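Local structure of Tae4 (Agrobacterium tumefaciens, 6IJF) at residues C[10-15]-C[56-61]; C[25-30]-C[37-42]; C[44-49]-C[125-130]; C[101-106]-C[113-118]. The protein probably acts as a peptidoglycan amidase of the papain-like peptidase clan, a toxic effector delivered by the type VI secretion system. All coordinates share one frame; numbering follows the deposited sequence.

Contact 1: C[10-15]-C[56-61]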
loop_
_atom_site.group_PDB
_atom_site.type_symbol
_atom_site.label_atom_id
_atom_site.label_comp_id
_atom_site.label_asym_id
_atom_site.label_seq_id
_atom_site.Cartn_x
_atom_site.Cartn_y
_atom_site.Cartn_z
ATOM N N TYR C 10 23.693 1.801 13.302
ATOM C CA TYR C 10 22.365 1.195 13.013
ATOM C C TYR C 10 21.832 0.480 14.251
ATOM O O TYR C 10 20.645 0.652 14.635
ATOM C CB TYR C 10 22.470 0.245 11.819
ATOM C CG TYR C 10 21.139 -0.164 11.241
ATOM C CD1 TYR C 10 20.417 -1.241 11.735
ATOM C CD2 TYR C 10 20.602 0.546 10.179
ATOM C CE1 TYR C 10 19.200 -1.616 11.172
ATOM C CE2 TYR C 10 19.392 0.194 9.614
ATOM C CZ TYR C 10 18.682 -0.880 10.117
ATOM O OH TYR C 10 17.476 -1.150 9.542
ATOM N N SER C 11 22.686 -0.319 14.899
ATOM C CA SER C 11 22.339 -1.035 16.155
ATOM C C SER C 11 21.875 -0.032 17.219
ATOM O O SER C 11 21.110 -0.435 18.104
ATOM C CB SER C 11 23.506 -1.854 16.677
ATOM O OG SER C 11 24.476 -0.999 17.293
ATOM N N ASN C 12 22.348 1.220 17.181
ATOM C CA ASN C 12 21.994 2.243 18.209
ATOM C C ASN C 12 20.782 3.103 17.810
ATOM O O ASN C 12 20.415 4.012 18.599
ATOM C CB ASN C 12 23.210 3.114 18.508
ATOM C CG ASN C 12 24.221 2.395 19.382
ATOM O OD1 ASN C 12 25.442 2.567 19.226
ATOM N ND2 ASN C 12 23.722 1.636 20.340
ATOM N N TYR C 13 20.203 2.880 16.634
ATOM C CA TYR C 13 19.144 3.771 16.077
ATOM C C TYR C 13 17.768 3.303 16.553
ATOM O O TYR C 13 17.367 2.164 16.291
ATOM C CB TYR C 13 19.234 3.843 14.548
ATOM C CG TYR C 13 18.106 4.637 13.920
ATOM C CD1 TYR C 13 18.156 6.018 13.825
ATOM C CD2 TYR C 13 16.962 4.004 13.462
ATOM C CE1 TYR C 13 17.117 6.743 13.280
ATOM C CE2 TYR C 13 15.926 4.716 12.872
ATOM C CZ TYR C 13 15.995 6.094 12.793
ATOM O OH TYR C 13 14.924 6.778 12.285
ATOM N N PRO C 14 16.982 4.168 17.228
ATOM C CA PRO C 14 15.581 3.867 17.540
ATOM C C PRO C 14 14.625 4.250 16.396
ATOM O O PRO C 14 14.512 5.432 16.024
ATOM C CB PRO C 14 15.374 4.704 18.813
ATOM C CG PRO C 14 16.174 5.946 18.549
ATOM C CD PRO C 14 17.368 5.500 17.714
ATOM N N SER C 15 13.949 3.266 15.817
ATOM C CA SER C 15 13.084 3.456 14.627
ATOM C C SER C 15 11.680 3.900 15.043
ATOM O O SER C 15 11.178 3.446 16.092
ATOM C CB SER C 15 13.078 2.185 13.804
ATOM O OG SER C 15 12.053 2.213 12.816
ATOM N N PHE C 56 24.005 8.478 16.867
ATOM C CA PHE C 56 25.402 9.014 16.872
ATOM C C PHE C 56 25.935 9.068 18.317
ATOM O O PHE C 56 27.001 8.473 18.590
ATOM C CB PHE C 56 25.479 10.366 16.156
ATOM C CG PHE C 56 25.674 10.227 14.662
ATOM C CD1 PHE C 56 26.923 9.974 14.141
ATOM C CD2 PHE C 56 24.598 10.239 13.792
ATOM C CE1 PHE C 56 27.120 9.811 12.771
ATOM C CE2 PHE C 56 24.782 10.070 12.426
ATOM C CZ PHE C 56 26.052 9.880 11.918
ATOM N N VAL C 57 25.199 9.712 19.211
ATOM C CA VAL C 57 25.590 9.837 20.645
ATOM C C VAL C 57 25.911 8.458 21.212
ATOM O O VAL C 57 26.986 8.301 21.768
ATOM C CB VAL C 57 24.484 10.512 21.458
ATOM C CG1 VAL C 57 24.727 10.354 22.949
ATOM C CG2 VAL C 57 24.357 11.964 21.073
ATOM N N LYS C 58 25.034 7.473 21.034
ATOM C CA LYS C 58 25.239 6.127 21.651
ATOM C C LYS C 58 26.416 5.425 20.980
ATOM O O LYS C 58 26.958 4.467 21.583
ATOM C CB LYS C 58 23.969 5.286 21.556
ATOM C CG LYS C 58 22.896 5.735 22.524
ATOM C CD LYS C 58 21.775 4.744 22.577
ATOM C CE LYS C 58 20.652 5.244 23.449
ATOM N NZ LYS C 58 19.628 4.193 23.604
ATOM N N SER C 59 26.819 5.875 19.789
ATOM C CA SER C 59 27.990 5.310 19.072
ATOM C C SER C 59 29.245 6.116 19.450
ATOM O O SER C 59 30.269 5.884 18.838
ATOM C CB SER C 59 27.770 5.258 17.573
ATOM O OG SER C 59 26.562 4.577 17.261
ATOM N N GLY C 60 29.144 7.046 20.401
ATOM C CA GLY C 60 30.300 7.796 20.940
ATOM C C GLY C 60 30.607 9.045 20.132
ATOM O O GLY C 60 31.719 9.560 20.242
ATOM N N ILE C 61 29.646 9.545 19.355
ATOM C CA ILE C 61 29.823 10.768 18.523
ATOM C C ILE C 61 28.818 11.803 19.021
ATOM O O ILE C 61 27.607 11.641 18.768
ATOM C CB ILE C 61 29.660 10.444 17.025
ATOM C CG1 ILE C 61 30.525 9.261 16.592
ATOM C CG2 ILE C 61 29.918 11.681 16.171
ATOM C CD1 ILE C 61 30.392 8.889 15.140
#

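Contact 2: C[25-30]-C[37-42]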
loop_
_atom_site.group_PDB
_atom_site.type_symbol
_atom_site.label_atom_id
_atom_site.label_comp_id
_atom_site.label_asym_id
_atom_site.label_seq_id
_atom_site.Cartn_x
_atom_site.Cartn_y
_atom_site.Cartn_z
ATOM N N SER C 25 8.327 3.862 20.199
ATOM C CA SER C 25 7.261 4.881 20.023
ATOM C C SER C 25 7.785 6.248 20.456
ATOM O O SER C 25 8.795 6.296 21.220
ATOM C CB SER C 25 6.018 4.532 20.821
ATOM O OG SER C 25 6.315 4.630 22.192
ATOM N N GLN C 26 7.144 7.324 20.036
ATOM C CA GLN C 26 7.562 8.687 20.488
ATOM C C GLN C 26 7.525 8.707 22.019
ATOM O O GLN C 26 8.455 9.212 22.615
ATOM C CB GLN C 26 6.622 9.766 19.954
ATOM C CG GLN C 26 7.128 11.154 20.301
ATOM C CD GLN C 26 6.042 12.193 20.386
ATOM O OE1 GLN C 26 4.971 11.955 20.920
ATOM N NE2 GLN C 26 6.336 13.373 19.888
ATOM N N ARG C 27 6.486 8.121 22.619
ATOM C CA ARG C 27 6.260 8.111 24.088
ATOM C C ARG C 27 7.473 7.454 24.762
ATOM O O ARG C 27 8.042 8.047 25.694
ATOM C CB ARG C 27 4.934 7.404 24.361
ATOM C CG ARG C 27 4.609 7.202 25.827
ATOM C CD ARG C 27 3.165 6.713 25.902
ATOM N NE ARG C 27 3.026 5.331 25.424
ATOM C CZ ARG C 27 1.880 4.743 25.032
ATOM N NH1 ARG C 27 0.746 5.418 24.973
ATOM N NH2 ARG C 27 1.850 3.452 24.765
ATOM N N ASP C 28 7.913 6.301 24.269
ATOM C CA ASP C 28 9.064 5.563 24.853
ATOM C C ASP C 28 10.370 6.293 24.547
ATOM O O ASP C 28 11.230 6.372 25.434
ATOM C CB ASP C 28 9.081 4.102 24.387
ATOM C CG ASP C 28 8.012 3.240 25.078
ATOM O OD1 ASP C 28 7.726 3.485 26.274
ATOM O OD2 ASP C 28 7.430 2.379 24.396
ATOM N N LEU C 29 10.555 6.768 23.316
ATOM C CA LEU C 29 11.794 7.502 22.938
ATOM C C LEU C 29 12.006 8.686 23.906
ATOM O O LEU C 29 13.138 8.893 24.392
ATOM C CB LEU C 29 11.638 7.988 21.501
ATOM C CG LEU C 29 12.776 8.858 20.989
ATOM C CD1 LEU C 29 13.982 8.002 20.642
ATOM C CD2 LEU C 29 12.331 9.669 19.788
ATOM N N PHE C 30 10.973 9.493 24.110
ATOM C CA PHE C 30 11.049 10.731 24.931
ATOM C C PHE C 30 11.263 10.317 26.391
ATOM O O PHE C 30 12.016 11.010 27.098
ATOM C CB PHE C 30 9.795 11.585 24.719
ATOM C CG PHE C 30 9.783 12.419 23.458
ATOM C CD1 PHE C 30 10.618 12.130 22.391
ATOM C CD2 PHE C 30 8.883 13.461 23.322
ATOM C CE1 PHE C 30 10.558 12.875 21.223
ATOM C CE2 PHE C 30 8.840 14.218 22.163
ATOM C CZ PHE C 30 9.680 13.927 21.111
ATOM N N SER C 37 7.731 15.513 29.127
ATOM C CA SER C 37 6.894 16.739 29.116
ATOM C C SER C 37 6.664 17.243 27.691
ATOM O O SER C 37 5.761 18.061 27.533
ATOM C CB SER C 37 7.513 17.806 29.992
ATOM O OG SER C 37 8.663 18.365 29.367
ATOM N N PHE C 38 7.432 16.787 26.684
ATOM C CA PHE C 38 7.215 17.164 25.260
ATOM C C PHE C 38 6.295 16.168 24.530
ATOM O O PHE C 38 6.034 16.401 23.319
ATOM C CB PHE C 38 8.549 17.278 24.519
ATOM C CG PHE C 38 9.486 18.341 25.026
ATOM C CD1 PHE C 38 9.043 19.381 25.835
ATOM C CD2 PHE C 38 10.822 18.329 24.655
ATOM C CE1 PHE C 38 9.923 20.347 26.299
ATOM C CE2 PHE C 38 11.710 19.295 25.115
ATOM C CZ PHE C 38 11.250 20.305 25.933
ATOM N N ILE C 39 5.885 15.061 25.155
ATOM C CA ILE C 39 5.087 14.014 24.445
ATOM C C ILE C 39 3.748 14.650 24.073
ATOM O O ILE C 39 3.043 15.059 24.988
ATOM C CB ILE C 39 4.907 12.715 25.269
ATOM C CG1 ILE C 39 6.244 12.074 25.628
ATOM C CG2 ILE C 39 4.012 11.734 24.519
ATOM C CD1 ILE C 39 6.145 10.956 26.651
ATOM N N GLY C 40 3.457 14.793 22.778
ATOM C CA GLY C 40 2.185 15.361 22.294
ATOM C C GLY C 40 2.219 16.875 22.197
ATOM O O GLY C 40 1.207 17.433 21.730
ATOM N N ASN C 41 3.333 17.519 22.578
ATOM C CA ASN C 41 3.600 18.944 22.260
ATOM C C ASN C 41 3.846 19.037 20.756
ATOM O O ASN C 41 4.746 18.384 20.233
ATOM C CB ASN C 41 4.784 19.492 23.064
ATOM C CG ASN C 41 5.289 20.858 22.638
ATOM O OD1 ASN C 41 5.174 21.278 21.491
ATOM N ND2 ASN C 41 6.066 21.451 23.513
ATOM N N PRO C 42 3.074 19.876 20.022
ATOM C CA PRO C 42 3.106 19.872 18.561
ATOM C C PRO C 42 4.448 20.311 17.968
ATOM O O PRO C 42 4.686 20.019 16.809
ATOM C CB PRO C 42 1.966 20.814 18.158
ATOM C CG PRO C 42 1.820 21.738 19.360
ATOM C CD PRO C 42 2.133 20.871 20.560
#

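Contact 3: C[44-49]-C[125-130]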
loop_
_atom_site.group_PDB
_atom_site.type_symbol
_atom_site.label_atom_id
_atom_site.label_comp_id
_atom_site.label_asym_id
_atom_site.label_seq_id
_atom_site.Cartn_x
_atom_site.Cartn_y
_atom_site.Cartn_z
ATOM N N TYR C 44 7.153 18.963 18.798
ATOM C CA TYR C 44 8.022 17.762 18.935
ATOM C C TYR C 44 7.416 16.543 18.232
ATOM O O TYR C 44 7.901 15.409 18.474
ATOM C CB TYR C 44 8.308 17.534 20.416
ATOM C CG TYR C 44 9.109 18.667 20.994
ATOM C CD1 TYR C 44 10.482 18.725 20.811
ATOM C CD2 TYR C 44 8.494 19.723 21.655
ATOM C CE1 TYR C 44 11.229 19.784 21.300
ATOM C CE2 TYR C 44 9.231 20.792 22.155
ATOM C CZ TYR C 44 10.601 20.818 21.979
ATOM O OH TYR C 44 11.368 21.839 22.458
ATOM N N HIS C 45 6.442 16.754 17.347
ATOM C CA HIS C 45 5.802 15.631 16.602
ATOM C C HIS C 45 6.833 14.905 15.730
ATOM O O HIS C 45 6.709 13.663 15.588
ATOM C CB HIS C 45 4.614 16.142 15.776
ATOM C CG HIS C 45 3.361 16.241 16.582
ATOM N ND1 HIS C 45 2.411 17.213 16.349
ATOM C CD2 HIS C 45 2.897 15.504 17.621
ATOM C CE1 HIS C 45 1.417 17.061 17.199
ATOM N NE2 HIS C 45 1.695 16.029 17.994
ATOM N N ASN C 46 7.740 15.653 15.100
ATOM C CA ASN C 46 8.663 15.125 14.065
ATOM C C ASN C 46 9.961 14.702 14.760
ATOM O O ASN C 46 10.706 15.570 15.214
ATOM C CB ASN C 46 8.822 16.105 12.903
ATOM C CG ASN C 46 7.482 16.420 12.275
ATOM O OD1 ASN C 46 7.139 17.589 12.118
ATOM N ND2 ASN C 46 6.696 15.396 12.005
ATOM N N THR C 47 10.197 13.399 14.873
ATOM C CA THR C 47 11.258 12.813 15.743
ATOM C C THR C 47 12.488 12.403 14.944
ATOM O O THR C 47 13.443 11.916 15.582
ATOM C CB THR C 47 10.658 11.632 16.525
ATOM O OG1 THR C 47 10.284 10.647 15.559
ATOM C CG2 THR C 47 9.457 12.029 17.361
ATOM N N CYS C 48 12.524 12.591 13.613
ATOM C CA CYS C 48 13.561 11.931 12.757
ATOM C C CYS C 48 14.962 12.376 13.187
ATOM O O CYS C 48 15.850 11.496 13.280
ATOM C CB CYS C 48 13.338 12.168 11.266
ATOM S SG CYS C 48 13.537 13.891 10.695
ATOM N N ALA C 49 15.175 13.673 13.469
ATOM C CA ALA C 49 16.519 14.209 13.795
ATOM C C ALA C 49 16.940 13.828 15.240
ATOM O O ALA C 49 18.154 13.579 15.461
ATOM C CB ALA C 49 16.567 15.715 13.589
ATOM N N PRO C 125 6.899 17.094 -0.564
ATOM C CA PRO C 125 5.552 17.554 -0.916
ATOM C C PRO C 125 4.456 17.273 0.126
ATOM O O PRO C 125 4.150 16.088 0.370
ATOM C CB PRO C 125 5.247 16.739 -2.201
ATOM C CG PRO C 125 6.596 16.560 -2.844
ATOM C CD PRO C 125 7.527 16.340 -1.673
ATOM N N GLY C 126 3.820 18.334 0.651
ATOM C CA GLY C 126 2.739 18.226 1.652
ATOM C C GLY C 126 3.294 18.336 3.064
ATOM O O GLY C 126 2.531 18.253 4.042
ATOM N N TYR C 127 4.603 18.524 3.204
ATOM C CA TYR C 127 5.252 18.654 4.544
ATOM C C TYR C 127 6.210 19.850 4.507
ATOM O O TYR C 127 7.115 19.881 3.667
ATOM C CB TYR C 127 5.873 17.313 4.946
ATOM C CG TYR C 127 6.642 17.380 6.237
ATOM C CD1 TYR C 127 6.082 17.924 7.383
ATOM C CD2 TYR C 127 7.932 16.884 6.320
ATOM C CE1 TYR C 127 6.810 18.006 8.569
ATOM C CE2 TYR C 127 8.649 16.924 7.501
ATOM C CZ TYR C 127 8.099 17.502 8.630
ATOM O OH TYR C 127 8.848 17.577 9.774
ATOM N N THR C 128 5.971 20.842 5.379
ATOM C CA THR C 128 6.658 22.169 5.427
ATOM C C THR C 128 7.969 22.112 6.234
ATOM O O THR C 128 8.796 23.053 6.063
ATOM C CB THR C 128 5.707 23.258 5.970
ATOM O OG1 THR C 128 5.378 22.975 7.330
ATOM C CG2 THR C 128 4.400 23.383 5.211
ATOM N N GLY C 129 8.155 21.086 7.088
ATOM C CA GLY C 129 9.451 20.776 7.727
ATOM C C GLY C 129 10.585 20.693 6.706
ATOM O O GLY C 129 10.280 20.576 5.492
ATOM N N GLY C 130 11.846 20.715 7.170
ATOM C CA GLY C 130 13.068 20.557 6.349
ATOM C C GLY C 130 13.027 19.288 5.499
ATOM O O GLY C 130 13.629 19.260 4.404
#

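Contact 4: C[101-106]-C[113-118]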
loop_
_atom_site.group_PDB
_atom_site.type_symbol
_atom_site.label_atom_id
_atom_site.label_comp_id
_atom_site.label_asym_id
_atom_site.label_seq_id
_atom_site.Cartn_x
_atom_site.Cartn_y
_atom_site.Cartn_z
ATOM N N ASP C 101 26.587 12.651 -1.453
ATOM C CA ASP C 101 26.214 12.500 -2.885
ATOM C C ASP C 101 24.793 13.031 -3.044
ATOM O O ASP C 101 23.873 12.447 -2.476
ATOM C CB ASP C 101 26.313 11.029 -3.313
ATOM C CG ASP C 101 27.702 10.424 -3.194
ATOM O OD1 ASP C 101 28.648 11.194 -3.220
ATOM O OD2 ASP C 101 27.810 9.198 -3.149
ATOM N N PRO C 102 24.535 14.136 -3.792
ATOM C CA PRO C 102 23.165 14.589 -4.037
ATOM C C PRO C 102 22.482 13.808 -5.170
ATOM O O PRO C 102 23.104 13.582 -6.191
ATOM C CB PRO C 102 23.314 16.075 -4.399
ATOM C CG PRO C 102 24.797 16.353 -4.590
ATOM C CD PRO C 102 25.523 15.029 -4.417
ATOM N N TYR C 103 21.233 13.399 -4.961
ATOM C CA TYR C 103 20.423 12.674 -5.959
ATOM C C TYR C 103 19.041 13.307 -6.088
ATOM O O TYR C 103 18.653 14.256 -5.329
ATOM C CB TYR C 103 20.304 11.196 -5.591
ATOM C CG TYR C 103 21.600 10.448 -5.659
ATOM C CD1 TYR C 103 22.171 10.154 -6.875
ATOM C CD2 TYR C 103 22.280 10.062 -4.507
ATOM C CE1 TYR C 103 23.398 9.516 -6.966
ATOM C CE2 TYR C 103 23.477 9.365 -4.571
ATOM C CZ TYR C 103 24.057 9.120 -5.814
ATOM O OH TYR C 103 25.233 8.437 -5.941
ATOM N N THR C 104 18.321 12.777 -7.078
ATOM C CA THR C 104 16.902 13.072 -7.385
ATOM C C THR C 104 16.089 11.814 -7.140
ATOM O O THR C 104 16.628 10.710 -7.111
ATOM C CB THR C 104 16.778 13.522 -8.845
ATOM O OG1 THR C 104 17.187 12.434 -9.687
ATOM C CG2 THR C 104 17.592 14.768 -9.089
ATOM N N PRO C 105 14.757 11.923 -6.987
ATOM C CA PRO C 105 13.927 10.737 -6.851
ATOM C C PRO C 105 14.209 9.655 -7.906
ATOM O O PRO C 105 14.206 8.494 -7.551
ATOM C CB PRO C 105 12.492 11.271 -7.049
ATOM C CG PRO C 105 12.567 12.747 -6.705
ATOM C CD PRO C 105 13.996 13.178 -6.923
ATOM N N ALA C 106 14.429 10.027 -9.186
ATOM C CA ALA C 106 14.604 9.019 -10.261
ATOM C C ALA C 106 16.004 8.386 -10.179
ATOM O O ALA C 106 16.173 7.317 -10.810
ATOM C CB ALA C 106 14.353 9.605 -11.637
ATOM N N GLY C 113 22.600 2.325 -4.342
ATOM C CA GLY C 113 23.065 0.998 -4.776
ATOM C C GLY C 113 23.108 0.031 -3.612
ATOM O O GLY C 113 22.104 -0.037 -2.864
ATOM N N ALA C 114 24.236 -0.660 -3.422
ATOM C CA ALA C 114 24.398 -1.672 -2.353
ATOM C C ALA C 114 25.011 -1.015 -1.103
ATOM O O ALA C 114 25.272 -1.728 -0.123
ATOM C CB ALA C 114 25.214 -2.847 -2.856
ATOM N N ARG C 115 25.172 0.304 -1.126
ATOM C CA ARG C 115 25.834 1.071 -0.038
ATOM C C ARG C 115 24.818 1.279 1.097
ATOM O O ARG C 115 23.582 1.139 0.868
ATOM C CB ARG C 115 26.471 2.347 -0.603
ATOM C CG ARG C 115 27.411 2.094 -1.783
ATOM C CD ARG C 115 28.082 3.337 -2.321
ATOM N NE ARG C 115 27.127 4.280 -2.890
ATOM C CZ ARG C 115 27.350 5.584 -3.019
ATOM N NH1 ARG C 115 28.497 6.098 -2.620
ATOM N NH2 ARG C 115 26.441 6.390 -3.532
ATOM N N ASN C 116 25.350 1.469 2.302
ATOM C CA ASN C 116 24.610 1.776 3.543
ATOM C C ASN C 116 25.111 3.143 4.001
ATOM O O ASN C 116 26.293 3.485 3.741
ATOM C CB ASN C 116 24.820 0.722 4.629
ATOM C CG ASN C 116 24.604 -0.702 4.167
ATOM O OD1 ASN C 116 25.422 -1.580 4.444
ATOM N ND2 ASN C 116 23.501 -0.965 3.495
ATOM N N GLY C 117 24.249 3.917 4.632
ATOM C CA GLY C 117 24.674 5.207 5.190
ATOM C C GLY C 117 23.542 6.038 5.715
ATOM O O GLY C 117 22.524 5.471 6.156
ATOM N N VAL C 118 23.770 7.338 5.784
ATOM C CA VAL C 118 22.781 8.325 6.287
ATOM C C VAL C 118 22.142 8.951 5.062
ATOM O O VAL C 118 22.853 9.122 4.063
ATOM C CB VAL C 118 23.446 9.395 7.173
ATOM C CG1 VAL C 118 22.433 10.415 7.649
ATOM C CG2 VAL C 118 24.189 8.761 8.335
#

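Contact 1: C[10-15]-C[56-61]
N12 leans across to the end of helix 48-58, and its side chain meets CB of K58 and the hydroxyl of S59. CG of N12 lies 3.6 Å from CB of K58, with N12 CB 3.8 Å from that same K58 CB, so the lysine is touched at its root. From the other partner, OG of S59 stands 3.8 Å from N12 CG. N12 CG sits anti to its own carbonyl carbon, beside the backbone N (chi1 -76°), and this swings the amide out toward 56-61. Beyond CG the K58 chain runs extended and away from N12, carrying NZ to a salt bridge with E32. S59 OG is held by the backbone oxygen of A55, one turn back. Behind N12, helix 6-11 has just ended, and the backbone N of Y13 still bonds to O of Y10 at 3.0 Å. On the other side two backbone bonds close the helix, I61 N to F56 O at 3.0 Å and G60 N to V57 O at 2.8 Å. With G60 at positive phi they make a Schellman motif, a common way of ending a helix, here with N12, just past helix 6-11, packed against it.

Contact 2: C[25-30]-C[37-42]
A type II beta turn from F38 to N41 packs against the first turns of helix 26-33, and I39 is the turn residue that reaches the helix. Its CG1 comes within 3.7 Å of CB of F30, the two side chains running antiparallel alongside one another, while its CD1 lies 3.6 Å from the backbone O of R27. The other branch, CG2 of I39, stops 3.7 Å from OE1 of Q26. With CG1 beside the backbone N and CG2 anti to it (chi1 -59°), the isoleucine straddles the helix surface with both branches in use. F30 meets the turn by its ring edge: F38 O lies near the ring plane, 3.7 Å from CE2 of F30, and CB of F38 is 3.9 Å from that CE2. One face of the F30 ring is covered by CG of Q26, 3.8 Å above its centre. The F38 ring turns off to stack on Y44. The R27 guanidinium also leaves 37-42 behind, pairing with an acidic side chain on the chain of another protein. S25 is the N-cap of helix 26-33, accepting from D28 N. N41 N bonds to F38 O and G40 takes the positive-phi corner, as in a type II turn.

Contact 3: C[44-49]-C[125-130]
N46 and Y127 meet where the loop leading into helix 48-58 comes up to the loop before strand 131-137. On the polar side, the OH of Y127 comes up to the end of the N46 side chain, standing 3.1 Å from CG of N46. The two side chains come from opposite directions, and the amide lies at the ring's edge, with the two planes turned 69° apart. Y127 gets there because its CG is anti to the backbone N (chi1 176°). Van der Waals contact is slight; N46 CG is 3.9 Å from CZ of Y127 and 4.1 Å from its CE1. Within the second loop, N of G129 lies 3.6 Å above one face of the Y127 ring, offset toward the rim. The chain of another protein contacts both loops: T47 OG1 is hydrogen-bonded to an acidic side chain there, and T128 bonds to that chain's backbone. C48 has the geometry of a Cys-His-Asp triad with H132 and D134, consistent with a cysteine peptidase of the papain-like clan. A small, mainly polar meeting of two side chains thus joins loops near the probable active site, and the other protein bound over both loops may hinder access to it.

Contact 4: C[101-106]-C[113-118]
R115 grips D101 end-on, with both terminal nitrogens directed at a single carboxylate oxygen. NH1 of R115 lies 3.2 Å from OD2 of D101 and NH2 of R115 lies 3.1 Å from it, the two hydrogen bonds of one salt bridge, both somewhat bent. OD2 sits in the guanidinium plane, and the carboxylate is nearly coplanar with that plane, tilted by 21°. NH1 arrives nearly along the C-O axis, whereas NH2 is met by the OD2 lone pair that points away from OD1. The arginine can present this end because its chain bends at chi3 (-64°), which swings the guanidinium round beside the aspartate. Y103 supplies the next neighbour: its OH is 3.4 Å from NH2 of R115, and the ring stands at 89° to the guanidinium, meeting it by its edge. R115 is also held from its own side, NE by the carbonyl of I112 and NH2 by that of G111, at the end of helix 108-112. Carbonyls at a helix end would probably favour the positive charge there as well. In the five-stranded antiparallel sheet, strand 101-103 is an outermost strand and 155-160 lies between it and 116-122, so the salt bridge spans the intervening strand. D101 and Y103 pair through their backbones with F158 and I156 of that intervening strand. The side chain of R115 also packs on F158 and P160, and P102 packs on W157.

In the fold
Contacts 1 and 2 lie with the helices, contact 3 joins the start of helix 48-58 to a loop of the sheet, and contact 4 sits toward the sheet's edge. Along the sequence, contact 2 falls wholly between the segments of contact 1, contacts 1 and 3 alternate, and contact 4 lies between the segments of contact 3. Helix 48-58 serves contacts 1 and 3, centres about 20 Å apart. Contacts 2 and 3, about 15 Å apart, touch through Q26, F30 and F38 on Y44; P14 on L29 joins contacts 1 and 2, and F56 against V118 contacts 1 and 4. Contact 3 marks the probable active site, where C48 meets the sheet; contact 4, about 20 Å off, is remote from it.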